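Local coordinates for protein peroxiredoxin (Clostridioides difficile, PDB 6TSB) that hydrolyses chitin through this glycosyl hydrolase family 18 domain of a spore coat protein whose peroxiredoxin part probably reduces peroxides, at residues V177-S189 against Y235-A247. Sequence-based numbering, arbitrary orientation.
Sequences VAGTGDRGYINSS and YSVDAMVRNLENA
Asn243 ND2 donates to the backbone oxygen Gly181 O over 3.1 Å, with the oxygen lying in the plane of the Asn243 amide and an N-H...O angle of 155°. At the same residue, in the preceding peptide unit, Gly181 N makes a weak, longer bond of 3.4 Å to the thioether sulfur Met240 SD, so two side chains one helical turn apart grip both polar atoms of the glycine. The backbones come close here: Gly181 CA is 3.8 Å from Met240 CA and is flanked by Met240 CB and CG and by Leu244 CG. The methionine runs extended beyond CG (chi2 -166°), which carries its methyl CE along the loop to Asp182 CB, 4.0 Å away. Toward the C-terminal end of helix 237-246, the side chain of Ile186 crosses that of Asn243 at about a right angle; its CD1 presses on Asn243 CB at 3.4 Å while its other branch, CG2, meets Ala247 CB at 3.6 Å. Asp182 caps helix 183-188, its OD1 accepting from Tyr185 N, 3.1 Å away, on the syn side but tilted out of the carboxylate plane. Ile192 closes the apolar end beside Ile186, Leu244 and Ala247. The loop after strand 174-179 and the short helix it leads into thus dock against helix 237-246, the axes of helices 183-188 and 237-246 running nearly parallel (18°) on the outer layer of the TIM barrel of a family 18 chitinase.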
ATOM      1  N   VAL A 177     -13.648   9.518 -31.913  1.00 36.21           N
ATOM      2  CA  VAL A 177     -15.002   9.157 -31.451  1.00 36.89           C
ATOM      3  C   VAL A 177     -14.774   8.629 -30.054  1.00 37.68           C
ATOM      4  O   VAL A 177     -13.826   7.866 -29.875  1.00 42.51           O
ATOM      5  CB  VAL A 177     -15.587   8.096 -32.395  1.00 43.44           C
ATOM      6  CG1 VAL A 177     -16.793   7.386 -31.796  1.00 44.43           C
ATOM      7  CG2 VAL A 177     -15.908   8.716 -33.747  1.00 46.82           C
ATOM      8  N   ALA A 178     -15.567   9.091 -29.110  1.00 41.99           N
ATOM      9  CA  ALA A 178     -15.606   8.585 -27.731  1.00 42.93           C
ATOM     10  C   ALA A 178     -16.668   7.503 -27.697  1.00 43.07           C
ATOM     11  O   ALA A 178     -17.809   7.822 -28.091  1.00 46.05           O
ATOM     12  CB  ALA A 178     -15.951   9.697 -26.762  1.00 42.94           C
ATOM     13  N   GLY A 179     -16.301   6.303 -27.238  1.00 43.99           N
ATOM     14  CA  GLY A 179     -17.245   5.190 -27.046  1.00 46.62           C
ATOM     15  C   GLY A 179     -16.737   4.141 -26.073  1.00 47.40           C
ATOM     16  O   GLY A 179     -15.662   4.327 -25.509  1.00 42.42           O
ATOM     17  N   THR A 180     -17.536   3.099 -25.851  1.00 51.77           N
ATOM     18  CA  THR A 180     -17.210   1.964 -24.966  1.00 51.01           C
ATOM     19  C   THR A 180     -16.883   0.768 -25.851  1.00 54.92           C
ATOM     20  O   THR A 180     -16.989   0.889 -27.097  1.00 53.66           O
ATOM     21  CB  THR A 180     -18.357   1.695 -23.995  1.00 56.45           C
ATOM     22  OG1 THR A 180     -19.408   1.121 -24.766  1.00 58.86           O
ATOM     23  CG2 THR A 180     -18.828   2.947 -23.289  1.00 54.94           C
ATOM     24  N   GLY A 181     -16.438  -0.317 -25.223  1.00 55.09           N
ATOM     25  CA  GLY A 181     -16.080  -1.566 -25.908  1.00 51.81           C
ATOM     26  C   GLY A 181     -17.053  -2.660 -25.537  1.00 47.84           C
ATOM     27  O   GLY A 181     -16.739  -3.827 -25.815  1.00 55.54           O
ATOM     28  N   ASP A 182     -18.175  -2.327 -24.905  1.00 42.83           N
ATOM     29  CA  ASP A 182     -19.132  -3.372 -24.458  1.00 52.11           C
ATOM     30  C   ASP A 182     -19.923  -3.877 -25.676  1.00 55.73           C
ATOM     31  O   ASP A 182     -19.817  -3.249 -26.763  1.00 52.70           O
ATOM     32  CB  ASP A 182     -19.969  -2.900 -23.270  1.00 59.01           C
ATOM     33  CG  ASP A 182     -21.158  -2.018 -23.593  1.00 66.48           C
ATOM     34  OD1 ASP A 182     -21.251  -1.537 -24.726  1.00 75.41           O
ATOM     35  OD2 ASP A 182     -21.990  -1.834 -22.691  1.00 84.21           O
ATOM     36  N   ARG A 183     -20.637  -4.994 -25.493  1.00 61.27           N
ATOM     37  CA  ARG A 183     -21.304  -5.780 -26.567  1.00 65.05           C
ATOM     38  C   ARG A 183     -22.381  -4.908 -27.217  1.00 53.55           C
ATOM     39  O   ARG A 183     -22.363  -4.793 -28.439  1.00 49.31           O
ATOM     40  CB  ARG A 183     -21.922  -7.072 -26.007  1.00 74.59           C
ATOM     41  CG  ARG A 183     -20.913  -8.120 -25.544  1.00 94.97           C
ATOM     42  CD  ARG A 183     -20.316  -9.075 -26.584  1.00 95.45           C
ATOM     43  NE  ARG A 183     -19.205  -9.847 -26.027  1.00100.91           N
ATOM     44  CZ  ARG A 183     -19.314 -10.846 -25.145  1.00 99.65           C
ATOM     45  NH1 ARG A 183     -20.497 -11.241 -24.705  1.00101.42           N
ATOM     46  NH2 ARG A 183     -18.228 -11.454 -24.702  1.00 93.77           N
ATOM     47  N   GLY A 184     -23.284  -4.357 -26.405  1.00 48.63           N
ATOM     48  CA  GLY A 184     -24.323  -3.395 -26.815  1.00 53.14           C
ATOM     49  C   GLY A 184     -23.795  -2.324 -27.758  1.00 54.76           C
ATOM     50  O   GLY A 184     -24.482  -2.062 -28.761  1.00 63.32           O
ATOM     51  N   TYR A 185     -22.639  -1.709 -27.462  1.00 48.55           N
ATOM     52  CA  TYR A 185     -22.069  -0.598 -28.272  1.00 47.30           C
ATOM     53  C   TYR A 185     -21.599  -1.179 -29.617  1.00 47.02           C
ATOM     54  O   TYR A 185     -21.792  -0.540 -30.673  1.00 42.64           O
ATOM     55  CB  TYR A 185     -20.969   0.188 -27.526  1.00 43.66           C
ATOM     56  CG  TYR A 185     -20.430   1.388 -28.282  1.00 41.02           C
ATOM     57  CD1 TYR A 185     -19.481   1.229 -29.280  1.00 38.78           C
ATOM     58  CD2 TYR A 185     -20.882   2.683 -28.037  1.00 38.89           C
ATOM     59  CE1 TYR A 185     -19.010   2.306 -30.013  1.00 41.45           C
ATOM     60  CE2 TYR A 185     -20.407   3.777 -28.758  1.00 37.41           C
ATOM     61  CZ  TYR A 185     -19.489   3.580 -29.762  1.00 38.11           C
ATOM     62  OH  TYR A 185     -19.014   4.610 -30.504  1.00 45.93           O
ATOM     63  N   ILE A 186     -20.999  -2.364 -29.621  1.00 44.95           N
ATOM     64  CA  ILE A 186     -20.419  -2.904 -30.881  1.00 46.63           C
ATOM     65  C   ILE A 186     -21.536  -3.308 -31.850  1.00 49.19           C
ATOM     66  O   ILE A 186     -21.327  -3.119 -33.080  1.00 52.33           O
ATOM     67  CB  ILE A 186     -19.426  -4.032 -30.598  1.00 49.90           C
ATOM     68  CG1 ILE A 186     -18.165  -3.436 -29.970  1.00 51.16           C
ATOM     69  CG2 ILE A 186     -19.109  -4.819 -31.872  1.00 47.84           C
ATOM     70  CD1 ILE A 186     -17.588  -4.273 -28.890  1.00 50.49           C
ATOM     71  N   ASN A 187     -22.660  -3.797 -31.328  1.00 47.84           N
ATOM     72  CA  ASN A 187     -23.789  -4.363 -32.117  1.00 57.26           C
ATOM     73  C   ASN A 187     -24.881  -3.318 -32.406  1.00 56.98           C
ATOM     74  O   ASN A 187     -25.568  -3.509 -33.412  1.00 63.45           O
ATOM     75  CB  ASN A 187     -24.427  -5.568 -31.408  1.00 58.07           C
ATOM     76  CG  ASN A 187     -23.461  -6.723 -31.206  1.00 61.29           C
ATOM     77  OD1 ASN A 187     -22.586  -6.997 -32.037  1.00 56.27           O
ATOM     78  ND2 ASN A 187     -23.585  -7.382 -30.067  1.00 60.07           N
ATOM     79  N   SER A 188     -25.079  -2.304 -31.551  1.00 56.10           N
ATOM     80  CA  SER A 188     -26.253  -1.387 -31.573  1.00 60.09           C
ATOM     81  C   SER A 188     -25.891   0.106 -31.666  1.00 60.30           C
ATOM     82  O   SER A 188     -26.845   0.911 -31.806  1.00 56.50           O
ATOM     83  CB  SER A 188     -27.100  -1.611 -30.363  1.00 64.66           C
ATOM     84  OG  SER A 188     -27.507  -2.961 -30.315  1.00 80.20           O
ATOM     85  N   SER A 189     -24.615   0.497 -31.542  1.00 51.28           N
ATOM     86  CA  SER A 189     -24.208   1.926 -31.561  1.00 48.67           C
ATOM     87  C   SER A 189     -23.300   2.212 -32.753  1.00 43.84           C
ATOM     88  O   SER A 189     -23.568   3.163 -33.448  1.00 47.37           O
ATOM     89  CB  SER A 189     -23.591   2.361 -30.266  1.00 46.10           C
ATOM     90  OG  SER A 189     -24.548   2.241 -29.231  1.00 51.34           O
ATOM     91  N   TYR A 235     -18.048  -6.514 -17.453  1.00 87.62           N
ATOM     92  CA  TYR A 235     -17.359  -5.203 -17.585  1.00 78.20           C
ATOM     93  C   TYR A 235     -15.921  -5.295 -17.072  1.00 65.82           C
ATOM     94  O   TYR A 235     -15.687  -5.548 -15.879  1.00 64.78           O
ATOM     95  CB  TYR A 235     -18.144  -4.099 -16.874  1.00 79.90           C
ATOM     96  CG  TYR A 235     -19.433  -3.744 -17.566  1.00 94.23           C
ATOM     97  CD1 TYR A 235     -20.588  -4.481 -17.352  1.00 93.49           C
ATOM     98  CD2 TYR A 235     -19.489  -2.685 -18.457  1.00 95.45           C
ATOM     99  CE1 TYR A 235     -21.772  -4.162 -17.996  1.00102.53           C
ATOM    100  CE2 TYR A 235     -20.664  -2.354 -19.108  1.00100.13           C
ATOM    101  CZ  TYR A 235     -21.807  -3.099 -18.880  1.00103.11           C
ATOM    102  OH  TYR A 235     -22.962  -2.775 -19.528  1.00103.05           O
ATOM    103  N   SER A 236     -14.982  -5.047 -17.979  1.00 52.36           N
ATOM    104  CA  SER A 236     -13.534  -4.928 -17.706  1.00 48.79           C
ATOM    105  C   SER A 236     -12.845  -4.164 -18.850  1.00 43.94           C
ATOM    106  O   SER A 236     -13.279  -4.309 -20.040  1.00 47.21           O
ATOM    107  CB  SER A 236     -12.949  -6.305 -17.525  1.00 50.18           C
ATOM    108  OG  SER A 236     -12.300  -6.720 -18.714  1.00 50.23           O
ATOM    109  N   VAL A 237     -11.780  -3.416 -18.562  1.00 39.49           N
ATOM    110  CA  VAL A 237     -11.069  -2.640 -19.623  1.00 41.05           C
ATOM    111  C   VAL A 237     -10.632  -3.619 -20.712  1.00 44.23           C
ATOM    112  O   VAL A 237     -10.919  -3.344 -21.881  1.00 47.35           O
ATOM    113  CB  VAL A 237      -9.869  -1.835 -19.091  1.00 44.52           C
ATOM    114  CG1 VAL A 237      -9.067  -1.213 -20.213  1.00 38.37           C
ATOM    115  CG2 VAL A 237     -10.298  -0.787 -18.062  1.00 45.22           C
ATOM    116  N   ASP A 238      -9.982  -4.722 -20.326  1.00 47.33           N
ATOM    117  CA  ASP A 238      -9.330  -5.700 -21.241  1.00 45.66           C
ATOM    118  C   ASP A 238     -10.360  -6.262 -22.225  1.00 40.07           C
ATOM    119  O   ASP A 238     -10.038  -6.354 -23.417  1.00 38.96           O
ATOM    120  CB  ASP A 238      -8.661  -6.839 -20.453  1.00 52.40           C
ATOM    121  CG  ASP A 238      -8.209  -8.054 -21.261  1.00 47.64           C
ATOM    122  OD1 ASP A 238      -7.244  -7.944 -22.086  1.00 49.08           O
ATOM    123  OD2 ASP A 238      -8.822  -9.098 -21.057  1.00 48.71           O
ATOM    124  N   ALA A 239     -11.522  -6.676 -21.733  1.00 38.88           N
ATOM    125  CA  ALA A 239     -12.626  -7.199 -22.569  1.00 45.87           C
ATOM    126  C   ALA A 239     -13.125  -6.117 -23.561  1.00 51.22           C
ATOM    127  O   ALA A 239     -13.603  -6.494 -24.658  1.00 49.92           O
ATOM    128  CB  ALA A 239     -13.733  -7.719 -21.679  1.00 45.25           C
ATOM    129  N   MET A 240     -13.040  -4.820 -23.214  1.00 52.69           N
ATOM    130  CA  MET A 240     -13.491  -3.714 -24.106  1.00 47.99           C
ATOM    131  C   MET A 240     -12.456  -3.513 -25.191  1.00 46.01           C
ATOM    132  O   MET A 240     -12.846  -3.393 -26.380  1.00 55.15           O
ATOM    133  CB  MET A 240     -13.707  -2.403 -23.354  1.00 48.18           C
ATOM    134  CG  MET A 240     -14.988  -2.433 -22.598  1.00 48.46           C
ATOM    135  SD  MET A 240     -15.472  -0.798 -22.023  1.00 58.81           S
ATOM    136  CE  MET A 240     -16.945  -1.295 -21.138  1.00 52.14           C
ATOM    137  N   VAL A 241     -11.181  -3.590 -24.834  1.00 44.00           N
ATOM    138  CA  VAL A 241     -10.103  -3.499 -25.858  1.00 45.38           C
ATOM    139  C   VAL A 241     -10.182  -4.699 -26.818  1.00 49.06           C
ATOM    140  O   VAL A 241     -10.021  -4.503 -28.029  1.00 47.87           O
ATOM    141  CB  VAL A 241      -8.731  -3.419 -25.201  1.00 45.09           C
ATOM    142  CG1 VAL A 241      -7.654  -3.249 -26.254  1.00 47.85           C
ATOM    143  CG2 VAL A 241      -8.694  -2.306 -24.173  1.00 49.30           C
ATOM    144  N   ARG A 242     -10.401  -5.904 -26.297  1.00 45.75           N
ATOM    145  CA  ARG A 242     -10.445  -7.135 -27.135  1.00 47.91           C
ATOM    146  C   ARG A 242     -11.707  -7.099 -28.011  1.00 45.04           C
ATOM    147  O   ARG A 242     -11.575  -7.394 -29.202  1.00 42.17           O
ATOM    148  CB  ARG A 242     -10.407  -8.407 -26.274  1.00 42.40           C
ATOM    149  CG  ARG A 242      -9.120  -8.598 -25.475  1.00 44.69           C
ATOM    150  CD  ARG A 242      -7.827  -8.335 -26.243  1.00 48.23           C
ATOM    151  NE  ARG A 242      -6.687  -8.491 -25.356  1.00 46.42           N
ATOM    152  CZ  ARG A 242      -5.442  -8.140 -25.639  1.00 51.10           C
ATOM    153  NH1 ARG A 242      -5.150  -7.588 -26.811  1.00 48.94           N
ATOM    154  NH2 ARG A 242      -4.494  -8.331 -24.724  1.00 50.44           N
ATOM    155  N   ASN A 243     -12.874  -6.770 -27.434  1.00 39.76           N
ATOM    156  CA  ASN A 243     -14.141  -6.621 -28.188  1.00 40.86           C
ATOM    157  C   ASN A 243     -13.947  -5.651 -29.360  1.00 44.75           C
ATOM    158  O   ASN A 243     -14.321  -6.013 -30.507  1.00 51.66           O
ATOM    159  CB  ASN A 243     -15.265  -6.180 -27.262  1.00 43.67           C
ATOM    160  CG  ASN A 243     -15.716  -7.269 -26.318  1.00 47.17           C
ATOM    161  OD1 ASN A 243     -15.429  -8.457 -26.510  1.00 52.89           O
ATOM    162  ND2 ASN A 243     -16.479  -6.871 -25.321  1.00 51.27           N
ATOM    163  N   LEU A 244     -13.359  -4.471 -29.123  1.00 46.14           N
ATOM    164  CA  LEU A 244     -13.137  -3.481 -30.212  1.00 43.88           C
ATOM    165  C   LEU A 244     -12.169  -4.058 -31.250  1.00 44.91           C
ATOM    166  O   LEU A 244     -12.370  -3.797 -32.457  1.00 47.42           O
ATOM    167  CB  LEU A 244     -12.611  -2.160 -29.649  1.00 43.08           C
ATOM    168  CG  LEU A 244     -13.627  -1.338 -28.860  1.00 47.60           C
ATOM    169  CD1 LEU A 244     -12.937  -0.230 -28.110  1.00 49.79           C
ATOM    170  CD2 LEU A 244     -14.708  -0.751 -29.754  1.00 47.01           C
ATOM    171  N   GLU A 245     -11.137  -4.782 -30.815  1.00 44.12           N
ATOM    172  CA  GLU A 245     -10.060  -5.282 -31.729  1.00 49.31           C
ATOM    173  C   GLU A 245     -10.626  -6.342 -32.690  1.00 49.17           C
ATOM    174  O   GLU A 245     -10.278  -6.296 -33.882  1.00 48.87           O
ATOM    175  CB  GLU A 245      -8.886  -5.842 -30.928  1.00 49.10           C
ATOM    176  CG  GLU A 245      -7.937  -4.754 -30.424  1.00 54.71           C
ATOM    177  CD  GLU A 245      -6.857  -5.249 -29.480  1.00 53.49           C
ATOM    178  OE1 GLU A 245      -7.104  -6.251 -28.768  1.00 53.37           O
ATOM    179  OE2 GLU A 245      -5.783  -4.647 -29.477  1.00 53.34           O
ATOM    180  N   ASN A 246     -11.486  -7.229 -32.171  1.00 46.46           N
ATOM    181  CA  ASN A 246     -12.082  -8.386 -32.880  1.00 47.53           C
ATOM    182  C   ASN A 246     -13.230  -7.924 -33.791  1.00 53.18           C
ATOM    183  O   ASN A 246     -13.472  -8.650 -34.802  1.00 56.21           O
ATOM    184  CB  ASN A 246     -12.545  -9.450 -31.883  1.00 44.51           C
ATOM    185  CG  ASN A 246     -11.379 -10.187 -31.268  1.00 41.40           C
ATOM    186  OD1 ASN A 246     -10.345 -10.343 -31.907  1.00 41.69           O
ATOM    187  ND2 ASN A 246     -11.541 -10.613 -30.028  1.00 36.61           N
ATOM    188  N   ALA A 247     -13.894  -6.791 -33.461  1.00 50.18           N
ATOM    189  CA  ALA A 247     -14.892  -6.097 -34.322  1.00 46.19           C
ATOM    190  C   ALA A 247     -14.199  -5.214 -35.390  1.00 46.94           C
ATOM    191  O   ALA A 247     -14.900  -4.592 -36.218  1.00 58.06           O
ATOM    192  CB  ALA A 247     -15.883  -5.336 -33.465  1.00 50.46           C
TER